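PDB 5VM8: ribosomal RNA small subunit methyltransferase E, which probably transfers a methyl group from S-adenosyl methionine to N3 of a uridine in the RNA of the small ribosomal subunit. Local coordinates for residues Lys174-Ile179 with Phe218-Leu223; Ile85-Ser90 with Phe197-Glu202; Pro10-Pro15 with Arg32-Leu37; Cys183-Ile188 with Ala239-Leu244. All blocks are in the same frame, centred on the assembly; numbering follows the deposited sequence.

Contact 1: Lys174-Ile179 with Phe218-Leu223; sequences KLIMSI and FQAVTL
Lys-174 rests its CB on one face of the Phe-218 ring at the start of a parallel strand pair in the parallel sheet of the SPOUT methyltransferase domain. This CH-pi contact is nearly perpendicular: CB lies 3.8 Å from the ring centroid and 14° off the normal. The rim of the ring meets Leu-175 C in the ring plane. The amino end of Lys-174 leads away from segment 218-223.

On the face carrying Ile-176 and Ala-220, the CG2 branch of Ile-176 is the bump. It settles between Phe-218 CB and Ala-220 CB, 4.0 Å from the latter, where the small alanine provides the hollow. On the opposite face Leu-175 and Val-221 cross at about a right angle, with CD2 of the leucine 4.0 Å from CG1 of the valine.

Between the two faces runs the ladder. Gln-219 N donates to Lys-174 O at 2.7 Å and 174°, Ile-176 N donates to Gln-219 O, and Val-221 N to Ile-176 O. The segment axes diverge by 49°, and the last rung, Ser-178 N to Val-221 O, is weak. The hydroxyl of Ser-178 is engaged separately, by Glu-210 OE1. Past the ladder, Thr-222 CG2 fits against the backbone of the other segment, 3.7 Å from Ser-178 O.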
loop_
_atom_site.group_PDB
_atom_site.type_symbol
_atom_site.label_atom_id
_atom_site.label_comp_id
_atom_site.label_asym_id
_atom_site.label_seq_id
_atom_site.Cartn_x
_atom_site.Cartn_y
_atom_site.Cartn_z
ATOM N N LYS A 174 -17.851 4.589 -0.566
ATOM C CA LYS A 174 -17.100 5.627 0.134
ATOM C C LYS A 174 -17.363 5.472 1.625
ATOM O O LYS A 174 -18.490 5.679 2.095
ATOM C CB LYS A 174 -17.483 7.009 -0.390
ATOM C CG LYS A 174 -17.369 7.093 -1.914
ATOM C CD LYS A 174 -17.590 8.528 -2.447
ATOM C CE LYS A 174 -19.062 8.844 -2.704
ATOM N NZ LYS A 174 -19.583 8.164 -3.918
ATOM N N LEU A 175 -16.321 5.089 2.345
ATOM C CA LEU A 175 -16.389 4.658 3.726
ATOM C C LEU A 175 -15.456 5.518 4.564
ATOM O O LEU A 175 -14.325 5.795 4.154
ATOM C CB LEU A 175 -15.987 3.176 3.826
ATOM C CG LEU A 175 -16.868 2.254 2.978
ATOM C CD1 LEU A 175 -16.479 0.802 3.185
ATOM C CD2 LEU A 175 -18.380 2.447 3.253
ATOM N N ILE A 176 -15.932 5.939 5.736
ATOM C CA ILE A 176 -15.104 6.608 6.722
ATOM C C ILE A 176 -15.267 5.883 8.050
ATOM O O ILE A 176 -16.395 5.570 8.457
ATOM C CB ILE A 176 -15.444 8.115 6.836
ATOM C CG1 ILE A 176 -14.539 8.779 7.863
ATOM C CG2 ILE A 176 -16.916 8.342 7.168
ATOM C CD1 ILE A 176 -14.721 10.301 7.993
ATOM N N MET A 177 -14.140 5.554 8.689
ATOM C CA MET A 177 -14.169 4.958 10.025
ATOM C C MET A 177 -14.502 6.020 11.046
ATOM O O MET A 177 -13.717 6.937 11.293
ATOM C CB MET A 177 -12.849 4.293 10.391
ATOM C CG MET A 177 -12.553 3.069 9.586
ATOM S SD MET A 177 -11.782 1.773 10.583
ATOM C CE MET A 177 -12.889 1.708 11.991
ATOM N N SER A 178 -15.665 5.885 11.642
ATOM C CA SER A 178 -16.126 6.872 12.584
ATOM C C SER A 178 -17.271 6.244 13.322
ATOM O O SER A 178 -17.965 5.395 12.767
ATOM C CB SER A 178 -16.600 8.152 11.868
ATOM O OG SER A 178 -17.255 9.009 12.773
ATOM N N ILE A 179 -17.497 6.706 14.554
ATOM C CA ILE A 179 -18.572 6.152 15.350
ATOM C C ILE A 179 -19.848 6.943 15.172
ATOM O O ILE A 179 -20.895 6.548 15.692
ATOM C CB ILE A 179 -18.158 6.128 16.832
ATOM C CG1 ILE A 179 -18.867 4.992 17.583
ATOM C CG2 ILE A 179 -18.439 7.493 17.482
ATOM C CD1 ILE A 179 -18.112 4.524 18.822
ATOM N N PHE A 218 -19.855 9.981 1.978
ATOM C CA PHE A 218 -19.176 8.920 2.698
ATOM C C PHE A 218 -20.075 8.306 3.753
ATOM O O PHE A 218 -20.780 9.021 4.474
ATOM C CB PHE A 218 -17.918 9.446 3.371
ATOM C CG PHE A 218 -16.745 9.525 2.457
ATOM C CD1 PHE A 218 -16.611 10.615 1.574
ATOM C CD2 PHE A 218 -15.770 8.539 2.482
ATOM C CE1 PHE A 218 -15.525 10.701 0.722
ATOM C CE2 PHE A 218 -14.679 8.616 1.646
ATOM C CZ PHE A 218 -14.545 9.704 0.764
ATOM N N GLN A 219 -20.055 6.971 3.835
ATOM C CA GLN A 219 -20.787 6.242 4.863
ATOM C C GLN A 219 -19.838 5.929 6.013
ATOM O O GLN A 219 -18.727 5.414 5.792
ATOM C CB GLN A 219 -21.407 4.954 4.323
ATOM C CG GLN A 219 -21.990 4.036 5.428
ATOM C CD GLN A 219 -23.164 4.655 6.221
ATOM O OE1 GLN A 219 -24.236 4.919 5.673
ATOM N NE2 GLN A 219 -22.959 4.860 7.516
ATOM N N ALA A 220 -20.261 6.287 7.226
ATOM C CA ALA A 220 -19.498 6.012 8.436
ATOM C C ALA A 220 -19.713 4.561 8.881
ATOM O O ALA A 220 -20.852 4.078 8.937
ATOM C CB ALA A 220 -19.890 6.998 9.535
ATOM N N VAL A 221 -18.614 3.870 9.189
ATOM C CA VAL A 221 -18.615 2.434 9.495
ATOM C C VAL A 221 -17.894 2.163 10.809
ATOM O O VAL A 221 -16.930 2.854 11.157
ATOM C CB VAL A 221 -17.949 1.584 8.390
ATOM C CG1 VAL A 221 -18.797 1.563 7.118
ATOM C CG2 VAL A 221 -16.558 2.108 8.117
ATOM N N THR A 222 -18.406 1.190 11.558
ATOM C CA THR A 222 -17.753 0.620 12.725
ATOM C C THR A 222 -17.525 -0.869 12.488
ATOM O O THR A 222 -18.200 -1.486 11.666
ATOM C CB THR A 222 -18.578 0.751 13.992
ATOM O OG1 THR A 222 -19.746 -0.053 13.843
ATOM C CG2 THR A 222 -18.927 2.205 14.300
ATOM N N LEU A 223 -16.525 -1.428 13.169
ATOM C CA LEU A 223 -16.294 -2.870 13.200
ATOM C C LEU A 223 -16.281 -3.353 14.636
ATOM O O LEU A 223 -15.303 -3.125 15.351
ATOM C CB LEU A 223 -14.978 -3.275 12.566
ATOM C CG LEU A 223 -14.052 -2.371 11.845
ATOM C CD1 LEU A 223 -12.677 -2.623 12.398
ATOM C CD2 LEU A 223 -14.162 -2.826 10.405
#

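Contact 2: Ile85-Ser90 with Phe197-Glu202; sequences ITLIQS and FMVGPE
Ile-88 and Met-198 pair at the centre of a parallel beta ladder between two inner strands of the SPOUT-domain sheet, whose axes here differ by 19°. The tight part starts here and runs on to the C-terminal end. Ile-88 N donates to Phe-197 O at 2.6 Å, and Ile-88 O receives Val-199 N at 2.7 Å. Met-198, bent at chi3 (54°), brings CE to 3.6 Å from Ile-88 CG2, while its CG lies against Ile-88 CB.

On the other face Leu-87 lies beside Phe-197, both pointing the same way, and its CD1 also reaches Val-199 CG2 at 3.7 Å. Met-241 and Ala-237 of helix 232-244 cover the phenylalanine.

Packing is looser at the Thr-86 end. This residue, partly exposed, contributes its carbonyl to Phe-197 N, but its side chain comes no nearer than 5.2 Å to segment 197-202. At the C-terminal end Gln-89 NE2 makes a weak bond to Gly-200 O and a straighter one to Ser-90 O. Next to it, the buried Ser-90 grips Val-199 O with both its N and its OG. Its CB meets the proline ring beyond, 3.4 Å from Pro-201 CD.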
loop_
_atom_site.group_PDB
_atom_site.type_symbol
_atom_site.label_atom_id
_atom_site.label_comp_id
_atom_site.label_asym_id
_atom_site.label_seq_id
_atom_site.Cartn_x
_atom_site.Cartn_y
_atom_site.Cartn_z
ATOM N N ILE A 85 -9.257 -1.466 -3.256
ATOM C CA ILE A 85 -9.351 -0.670 -2.030
ATOM C C ILE A 85 -8.310 0.443 -2.070
ATOM O O ILE A 85 -7.107 0.168 -2.066
ATOM C CB ILE A 85 -9.130 -1.517 -0.768
ATOM C CG1 ILE A 85 -10.065 -2.722 -0.741
ATOM C CG2 ILE A 85 -9.310 -0.646 0.484
ATOM C CD1 ILE A 85 -9.599 -3.805 0.229
ATOM N N THR A 86 -8.765 1.697 -2.029
ATOM C CA THR A 86 -7.883 2.837 -1.785
ATOM C C THR A 86 -8.002 3.200 -0.312
ATOM O O THR A 86 -9.092 3.535 0.160
ATOM C CB THR A 86 -8.247 4.042 -2.657
ATOM O OG1 THR A 86 -8.107 3.707 -4.044
ATOM C CG2 THR A 86 -7.394 5.285 -2.304
ATOM N N LEU A 87 -6.878 3.182 0.394
ATOM C CA LEU A 87 -6.806 3.639 1.779
ATOM C C LEU A 87 -6.441 5.117 1.757
ATOM O O LEU A 87 -5.340 5.483 1.343
ATOM C CB LEU A 87 -5.771 2.831 2.558
ATOM C CG LEU A 87 -5.304 3.366 3.921
ATOM C CD1 LEU A 87 -6.468 3.587 4.887
ATOM C CD2 LEU A 87 -4.247 2.416 4.526
ATOM N N ILE A 88 -7.383 5.973 2.142
ATOM C CA ILE A 88 -7.098 7.381 2.383
ATOM C C ILE A 88 -6.781 7.526 3.864
ATOM O O ILE A 88 -7.694 7.507 4.699
ATOM C CB ILE A 88 -8.276 8.290 2.002
ATOM C CG1 ILE A 88 -8.666 8.143 0.529
ATOM C CG2 ILE A 88 -7.912 9.768 2.265
ATOM C CD1 ILE A 88 -9.703 9.162 0.112
ATOM N N GLN A 89 -5.507 7.789 4.166
ATOM C CA GLN A 89 -4.952 7.796 5.515
ATOM C C GLN A 89 -4.443 9.191 5.869
ATOM O O GLN A 89 -3.545 9.716 5.201
ATOM C CB GLN A 89 -3.795 6.792 5.614
ATOM C CG GLN A 89 -3.090 6.783 6.964
ATOM C CD GLN A 89 -4.003 6.279 8.058
ATOM O OE1 GLN A 89 -4.460 5.132 7.995
ATOM N NE2 GLN A 89 -4.314 7.136 9.049
ATOM N N SER A 90 -4.972 9.762 6.945
ATOM C CA SER A 90 -4.413 10.999 7.470
ATOM C C SER A 90 -3.027 10.759 8.041
ATOM O O SER A 90 -2.811 9.788 8.771
ATOM C CB SER A 90 -5.292 11.589 8.564
ATOM O OG SER A 90 -6.632 11.550 8.160
ATOM N N PHE A 197 -11.611 4.222 1.340
ATOM C CA PHE A 197 -11.697 4.024 2.766
ATOM C C PHE A 197 -10.851 5.088 3.446
ATOM O O PHE A 197 -9.660 5.196 3.151
ATOM C CB PHE A 197 -11.189 2.589 3.003
ATOM C CG PHE A 197 -10.932 2.230 4.408
ATOM C CD1 PHE A 197 -11.896 2.418 5.370
ATOM C CD2 PHE A 197 -9.755 1.594 4.744
ATOM C CE1 PHE A 197 -11.680 2.032 6.673
ATOM C CE2 PHE A 197 -9.522 1.212 6.044
ATOM C CZ PHE A 197 -10.508 1.426 7.013
ATOM N N MET A 198 -11.449 5.834 4.383
ATOM C CA MET A 198 -10.815 7.013 4.972
ATOM C C MET A 198 -10.540 6.799 6.451
ATOM O O MET A 198 -11.439 6.420 7.211
ATOM C CB MET A 198 -11.653 8.259 4.836
ATOM C CG MET A 198 -11.798 8.778 3.458
ATOM S SD MET A 198 -11.975 10.547 3.684
ATOM C CE MET A 198 -10.468 10.718 4.650
ATOM N N VAL A 199 -9.302 7.055 6.861
ATOM C CA VAL A 199 -8.901 6.830 8.240
ATOM C C VAL A 199 -8.235 8.081 8.799
ATOM O O VAL A 199 -7.429 8.722 8.117
ATOM C CB VAL A 199 -7.967 5.604 8.356
ATOM C CG1 VAL A 199 -7.622 5.351 9.794
ATOM C CG2 VAL A 199 -8.657 4.389 7.748
ATOM N N GLY A 200 -8.535 8.390 10.057
ATOM C CA GLY A 200 -7.971 9.542 10.707
ATOM C C GLY A 200 -6.650 9.311 11.409
ATOM O O GLY A 200 -6.119 8.197 11.464
ATOM N N PRO A 201 -6.076 10.391 11.911
ATOM C CA PRO A 201 -4.799 10.301 12.625
ATOM C C PRO A 201 -5.027 9.934 14.074
ATOM O O PRO A 201 -6.162 9.619 14.445
ATOM C CB PRO A 201 -4.206 11.720 12.480
ATOM C CG PRO A 201 -5.453 12.631 12.418
ATOM C CD PRO A 201 -6.549 11.790 11.750
ATOM N N GLU A 202 -3.953 9.969 14.877
ATOM C CA GLU A 202 -4.053 9.748 16.315
ATOM C C GLU A 202 -5.190 10.564 16.919
ATOM O O GLU A 202 -6.089 10.017 17.570
ATOM C CB GLU A 202 -2.735 10.142 17.016
ATOM C CG GLU A 202 -1.449 9.593 16.439
ATOM C CD GLU A 202 -0.821 10.435 15.327
ATOM O OE1 GLU A 202 0.353 10.159 14.998
ATOM O OE2 GLU A 202 -1.470 11.356 14.779
#

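Contact 3: Pro10-Pro15 with Arg32-Leu37; sequences PRFYLP and RHLNVL
Pro-10 opens the contact with the flank of its ring: CB lies 4.2 Å from Leu-37 CD1, at the far end of the helical segment. Arg-11 turns its side chain the other way, where its guanidinium bonds to the carbonyls of Cys-144 and Glu-145 and to Asn-150 OD1.

Phe-12 then carries most of the contact. With chi1 at -54°, CG stands anti to the carbonyl carbon, and the ring extends toward the helix. Its CE1 edge meets the face of His-33 in a T-shaped stack, with centroids 4.9 Å apart and planes at 87°. The closest approach is CE1 to His-33 CG, 3.5 Å, which lies near the phenyl plane. At the ring tip CZ comes to 3.5 Å from Leu-34 CD2, and it faces Leu-37 CD1 tip to tip at 4.0 Å.

Here an edge strand of the N-terminal PUA-like domain, 11-13 in its five-stranded mixed sheet, is packed against helix 28-36. Ile-45 of the adjacent strand and Ile-30 also touch Phe-12, while Leu-34 reaches on to Leu-59 and Leu-62.

At Tyr-13 the two oxygens of Glu-145 tie strand and helix to helix 128-147: OE2 is bonded to Tyr-13 N and OE1 to His-33 NE2.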
loop_
_atom_site.group_PDB
_atom_site.type_symbol
_atom_site.label_atom_id
_atom_site.label_comp_id
_atom_site.label_asym_id
_atom_site.label_seq_id
_atom_site.Cartn_x
_atom_site.Cartn_y
_atom_site.Cartn_z
ATOM N N PRO A 10 14.659 -15.047 -3.294
ATOM C CA PRO A 10 14.499 -13.670 -2.803
ATOM C C PRO A 10 13.921 -12.782 -3.895
ATOM O O PRO A 10 14.239 -12.937 -5.079
ATOM C CB PRO A 10 15.927 -13.240 -2.441
ATOM C CG PRO A 10 16.803 -14.455 -2.668
ATOM C CD PRO A 10 16.066 -15.391 -3.551
ATOM N N ARG A 11 13.056 -11.856 -3.490
ATOM C CA ARG A 11 12.308 -11.018 -4.417
ATOM C C ARG A 11 12.791 -9.571 -4.372
ATOM O O ARG A 11 12.977 -8.990 -3.295
ATOM C CB ARG A 11 10.812 -11.072 -4.088
ATOM C CG ARG A 11 10.214 -12.476 -4.172
ATOM C CD ARG A 11 8.788 -12.548 -3.600
ATOM N NE ARG A 11 8.077 -11.286 -3.773
ATOM C CZ ARG A 11 7.370 -10.971 -4.850
ATOM N NH1 ARG A 11 7.272 -11.832 -5.857
ATOM N NH2 ARG A 11 6.776 -9.791 -4.925
ATOM N N PHE A 12 12.986 -8.992 -5.548
ATOM C CA PHE A 12 13.500 -7.643 -5.678
ATOM C C PHE A 12 12.647 -6.880 -6.679
ATOM O O PHE A 12 12.371 -7.371 -7.779
ATOM C CB PHE A 12 14.972 -7.672 -6.103
ATOM C CG PHE A 12 15.831 -8.507 -5.194
ATOM C CD1 PHE A 12 16.276 -8.001 -3.975
ATOM C CD2 PHE A 12 16.156 -9.812 -5.532
ATOM C CE1 PHE A 12 17.036 -8.778 -3.123
ATOM C CE2 PHE A 12 16.924 -10.590 -4.692
ATOM C CZ PHE A 12 17.357 -10.077 -3.485
ATOM N N TYR A 13 12.232 -5.682 -6.281
ATOM C CA TYR A 13 11.479 -4.769 -7.128
ATOM C C TYR A 13 12.427 -4.092 -8.112
ATOM O O TYR A 13 13.417 -3.482 -7.702
ATOM C CB TYR A 13 10.783 -3.729 -6.257
ATOM C CG TYR A 13 10.123 -2.615 -7.023
ATOM C CD1 TYR A 13 9.029 -2.854 -7.849
ATOM C CD2 TYR A 13 10.634 -1.330 -6.971
ATOM C CE1 TYR A 13 8.435 -1.827 -8.557
ATOM C CE2 TYR A 13 10.057 -0.303 -7.674
ATOM C CZ TYR A 13 8.962 -0.549 -8.467
ATOM O OH TYR A 13 8.402 0.499 -9.164
ATOM N N LEU A 14 12.143 -4.222 -9.407
ATOM C CA LEU A 14 12.935 -3.587 -10.460
ATOM C C LEU A 14 11.971 -3.016 -11.498
ATOM O O LEU A 14 11.462 -3.756 -12.356
ATOM C CB LEU A 14 13.918 -4.570 -11.093
ATOM C CG LEU A 14 14.748 -4.068 -12.283
ATOM C CD1 LEU A 14 15.730 -3.020 -11.857
ATOM C CD2 LEU A 14 15.464 -5.210 -12.996
ATOM N N PRO A 15 11.669 -1.714 -11.436
ATOM C CA PRO A 15 10.662 -1.144 -12.347
ATOM C C PRO A 15 11.165 -1.004 -13.776
ATOM O O PRO A 15 11.253 0.115 -14.290
ATOM C CB PRO A 15 10.385 0.234 -11.739
ATOM C CG PRO A 15 11.680 0.595 -11.083
ATOM C CD PRO A 15 12.247 -0.693 -10.543
ATOM N N ARG A 32 22.966 -3.525 -2.898
ATOM C CA ARG A 32 23.065 -3.560 -1.441
ATOM C C ARG A 32 22.133 -4.614 -0.861
ATOM O O ARG A 32 22.485 -5.308 0.099
ATOM C CB ARG A 32 22.739 -2.189 -0.850
ATOM C CG ARG A 32 23.439 -1.026 -1.518
ATOM C CD ARG A 32 23.358 0.204 -0.632
ATOM N NE ARG A 32 23.247 1.438 -1.401
ATOM C CZ ARG A 32 22.094 2.016 -1.724
ATOM N NH1 ARG A 32 22.091 3.140 -2.425
ATOM N NH2 ARG A 32 20.943 1.470 -1.346
ATOM N N HIS A 33 20.937 -4.742 -1.444
ATOM C CA HIS A 33 19.961 -5.736 -1.003
ATOM C C HIS A 33 20.496 -7.156 -1.201
ATOM O O HIS A 33 20.363 -8.009 -0.317
ATOM C CB HIS A 33 18.649 -5.512 -1.772
ATOM C CG HIS A 33 17.410 -5.941 -1.043
ATOM N ND1 HIS A 33 17.415 -6.863 -0.017
ATOM C CD2 HIS A 33 16.116 -5.568 -1.202
ATOM C CE1 HIS A 33 16.181 -7.039 0.423
ATOM N NE2 HIS A 33 15.374 -6.266 -0.281
ATOM N N LEU A 34 21.108 -7.426 -2.358
ATOM C CA LEU A 34 21.675 -8.747 -2.606
ATOM C C LEU A 34 22.802 -9.068 -1.634
ATOM O O LEU A 34 22.900 -10.195 -1.139
ATOM C CB LEU A 34 22.185 -8.832 -4.042
ATOM C CG LEU A 34 21.109 -8.999 -5.106
ATOM C CD1 LEU A 34 21.692 -8.737 -6.478
ATOM C CD2 LEU A 34 20.507 -10.385 -5.030
ATOM N N ASN A 35 23.672 -8.094 -1.354
ATOM C CA ASN A 35 24.795 -8.350 -0.459
ATOM C C ASN A 35 24.325 -8.601 0.970
ATOM O O ASN A 35 24.828 -9.511 1.637
ATOM C CB ASN A 35 25.797 -7.194 -0.512
ATOM N N VAL A 36 23.370 -7.809 1.465
ATOM C CA VAL A 36 22.910 -8.000 2.841
ATOM C C VAL A 36 22.261 -9.370 3.009
ATOM O O VAL A 36 22.425 -10.028 4.044
ATOM C CB VAL A 36 21.959 -6.864 3.259
ATOM C CG1 VAL A 36 21.402 -7.129 4.649
ATOM C CG2 VAL A 36 22.688 -5.529 3.232
ATOM N N LEU A 37 21.541 -9.838 1.993
ATOM C CA LEU A 37 20.938 -11.159 2.086
ATOM C C LEU A 37 21.931 -12.279 1.815
ATOM O O LEU A 37 21.551 -13.450 1.907
ATOM C CB LEU A 37 19.758 -11.281 1.117
ATOM C CG LEU A 37 18.439 -10.689 1.609
ATOM C CD1 LEU A 37 17.380 -10.651 0.501
ATOM C CD2 LEU A 37 17.947 -11.450 2.824
#

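Contact 4: Cys183-Ile188 with Ala239-Leu244; sequences CKLGDI and AAMQTL
Ala-239 O, in the helical turn that brings Leu-244 against Gly-186, is gripped by two donors of one residue. Thr-243 OG1 donates to it at 2.9 Å and Thr-243 N at 3.0 Å, from opposite faces of the carbonyl plane. The hydroxyl is thereby folded back onto the helix backbone.

Across the contact the meeting is apolar. Leu-185 starts a type I beta turn that ends at Ile-188, and it sends its side chain toward the helix. CG stands anti to the backbone N (chi1 -173°), and the two methyls divide the work. CD2 touches Ala-240 CB at 4.0 Å and Met-241 CG at 4.1 Å, while CD1 approaches Met-241 CE. Beyond CG the methionine is extended, and it crosses the leucine at about a right angle. One turn further along the helix, Leu-244 CD1 lies 3.9 Å from Gly-186 CA, at the exposed margin.

In the SPOUT domain this contact brings the turn after edge strand 182-184 against the C-terminal helix 232-244. Leu-185 also touches Leu-175 and Val-221, and Met-241 touches Ile-195 and Phe-197, which places their side chains at the interface of the helix with strands 173-177, 219-222 and 195-199.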
loop_
_atom_site.group_PDB
_atom_site.type_symbol
_atom_site.label_atom_id
_atom_site.label_comp_id
_atom_site.label_asym_id
_atom_site.label_seq_id
_atom_site.Cartn_x
_atom_site.Cartn_y
_atom_site.Cartn_z
ATOM N N CYS A 183 -23.019 2.665 10.596
ATOM C CA CYS A 183 -23.532 1.304 10.471
ATOM C C CYS A 183 -22.336 0.350 10.498
ATOM O O CYS A 183 -21.175 0.770 10.452
ATOM C CB CYS A 183 -24.349 1.108 9.182
ATOM S SG CYS A 183 -23.372 1.064 7.610
ATOM N N LYS A 184 -22.602 -0.943 10.610
ATOM C CA LYS A 184 -21.457 -1.825 10.555
ATOM C C LYS A 184 -21.000 -1.937 9.110
ATOM O O LYS A 184 -21.764 -1.712 8.167
ATOM C CB LYS A 184 -21.793 -3.209 11.105
ATOM C CG LYS A 184 -22.292 -3.199 12.538
ATOM C CD LYS A 184 -22.819 -4.564 12.956
ATOM C CE LYS A 184 -21.718 -5.406 13.539
ATOM N NZ LYS A 184 -20.900 -4.539 14.406
ATOM N N LEU A 185 -19.734 -2.308 8.951
ATOM C CA LEU A 185 -19.159 -2.515 7.628
ATOM C C LEU A 185 -19.862 -3.639 6.891
ATOM O O LEU A 185 -19.988 -3.591 5.663
ATOM C CB LEU A 185 -17.670 -2.821 7.772
ATOM C CG LEU A 185 -16.784 -2.917 6.546
ATOM C CD1 LEU A 185 -16.727 -1.602 5.807
ATOM C CD2 LEU A 185 -15.408 -3.351 7.016
ATOM N N GLY A 186 -20.313 -4.669 7.610
ATOM C CA GLY A 186 -21.045 -5.731 6.944
ATOM C C GLY A 186 -22.433 -5.302 6.513
ATOM O O GLY A 186 -22.930 -5.743 5.470
ATOM N N ASP A 187 -23.054 -4.399 7.269
ATOM C CA ASP A 187 -24.415 -3.937 7.007
ATOM C C ASP A 187 -24.492 -2.874 5.919
ATOM O O ASP A 187 -25.573 -2.319 5.723
ATOM C CB ASP A 187 -25.050 -3.390 8.287
ATOM C CG ASP A 187 -25.189 -4.438 9.363
ATOM O OD1 ASP A 187 -25.338 -5.629 9.032
ATOM O OD2 ASP A 187 -25.157 -4.070 10.552
ATOM N N ILE A 188 -23.389 -2.565 5.219
ATOM C CA ILE A 188 -23.419 -1.563 4.155
ATOM C C ILE A 188 -23.912 -2.219 2.883
ATOM O O ILE A 188 -23.805 -3.434 2.708
ATOM C CB ILE A 188 -22.051 -0.891 3.881
ATOM C CG1 ILE A 188 -21.179 -1.811 3.029
ATOM C CG2 ILE A 188 -21.341 -0.401 5.142
ATOM C CD1 ILE A 188 -20.022 -1.121 2.377
ATOM N N ALA A 239 -8.909 -6.308 6.290
ATOM C CA ALA A 239 -9.045 -7.762 6.366
ATOM C C ALA A 239 -10.512 -8.163 6.331
ATOM O O ALA A 239 -10.888 -9.143 5.669
ATOM C CB ALA A 239 -8.362 -8.315 7.630
ATOM N N ALA A 240 -11.353 -7.418 7.050
ATOM C CA ALA A 240 -12.791 -7.658 7.003
ATOM C C ALA A 240 -13.333 -7.458 5.589
ATOM O O ALA A 240 -14.212 -8.202 5.139
ATOM C CB ALA A 240 -13.509 -6.726 7.988
ATOM N N MET A 241 -12.814 -6.455 4.874
ATOM C CA MET A 241 -13.251 -6.224 3.497
ATOM C C MET A 241 -12.827 -7.371 2.586
ATOM O O MET A 241 -13.587 -7.780 1.702
ATOM C CB MET A 241 -12.683 -4.901 2.974
ATOM C CG MET A 241 -13.278 -3.656 3.580
ATOM S SD MET A 241 -12.438 -2.130 3.024
ATOM C CE MET A 241 -12.945 -1.060 4.356
ATOM N N GLN A 242 -11.595 -7.877 2.757
ATOM C CA GLN A 242 -11.161 -9.024 1.961
ATOM C C GLN A 242 -11.982 -10.279 2.275
ATOM O O GLN A 242 -12.114 -11.164 1.416
ATOM C CB GLN A 242 -9.659 -9.317 2.172
ATOM C CG GLN A 242 -8.674 -8.172 1.807
ATOM C CD GLN A 242 -8.646 -7.803 0.310
ATOM O OE1 GLN A 242 -9.393 -8.340 -0.517
ATOM N NE2 GLN A 242 -7.773 -6.872 -0.029
ATOM N N THR A 243 -12.519 -10.383 3.494
ATOM C CA THR A 243 -13.334 -11.535 3.878
ATOM C C THR A 243 -14.741 -11.458 3.266
ATOM O O THR A 243 -15.287 -12.482 2.815
ATOM C CB THR A 243 -13.382 -11.634 5.409
ATOM O OG1 THR A 243 -12.054 -11.763 5.916
ATOM C CG2 THR A 243 -14.223 -12.804 5.872
ATOM N N LEU A 244 -15.323 -10.249 3.203
ATOM C CA LEU A 244 -16.658 -10.065 2.620
ATOM C C LEU A 244 -16.624 -9.971 1.096
ATOM O O LEU A 244 -17.524 -10.469 0.426
ATOM C CB LEU A 244 -17.309 -8.799 3.183
ATOM C CG LEU A 244 -17.678 -8.846 4.659
ATOM C CD1 LEU A 244 -18.014 -7.469 5.189
ATOM C CD2 LEU A 244 -18.852 -9.793 4.824
#

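In the fold
Contacts 1, 2 and 4 belong to one SPOUT domain and its parallel sheet. The centres of contacts 1 and 2 are 11 Å apart, and their strands 173-177 and 195-199 are neighbours, probably hydrogen-bonded between Met-198 N and Leu-175 O, 2.9 Å apart. Contact 4, centred 10 Å from contact 1, touches it through Leu-185 and meets contact 2 through Met-241. The segments of these three alternate along the chain. The enzyme is trefoil-knotted, and in this family the knot forms the S-adenosyl methionine pocket, probably near them. Contact 3 lies in the N-terminal domain, across the chain's centre, with nearest atoms about 17 Å from contact 2 and about 16 Å from contact 4.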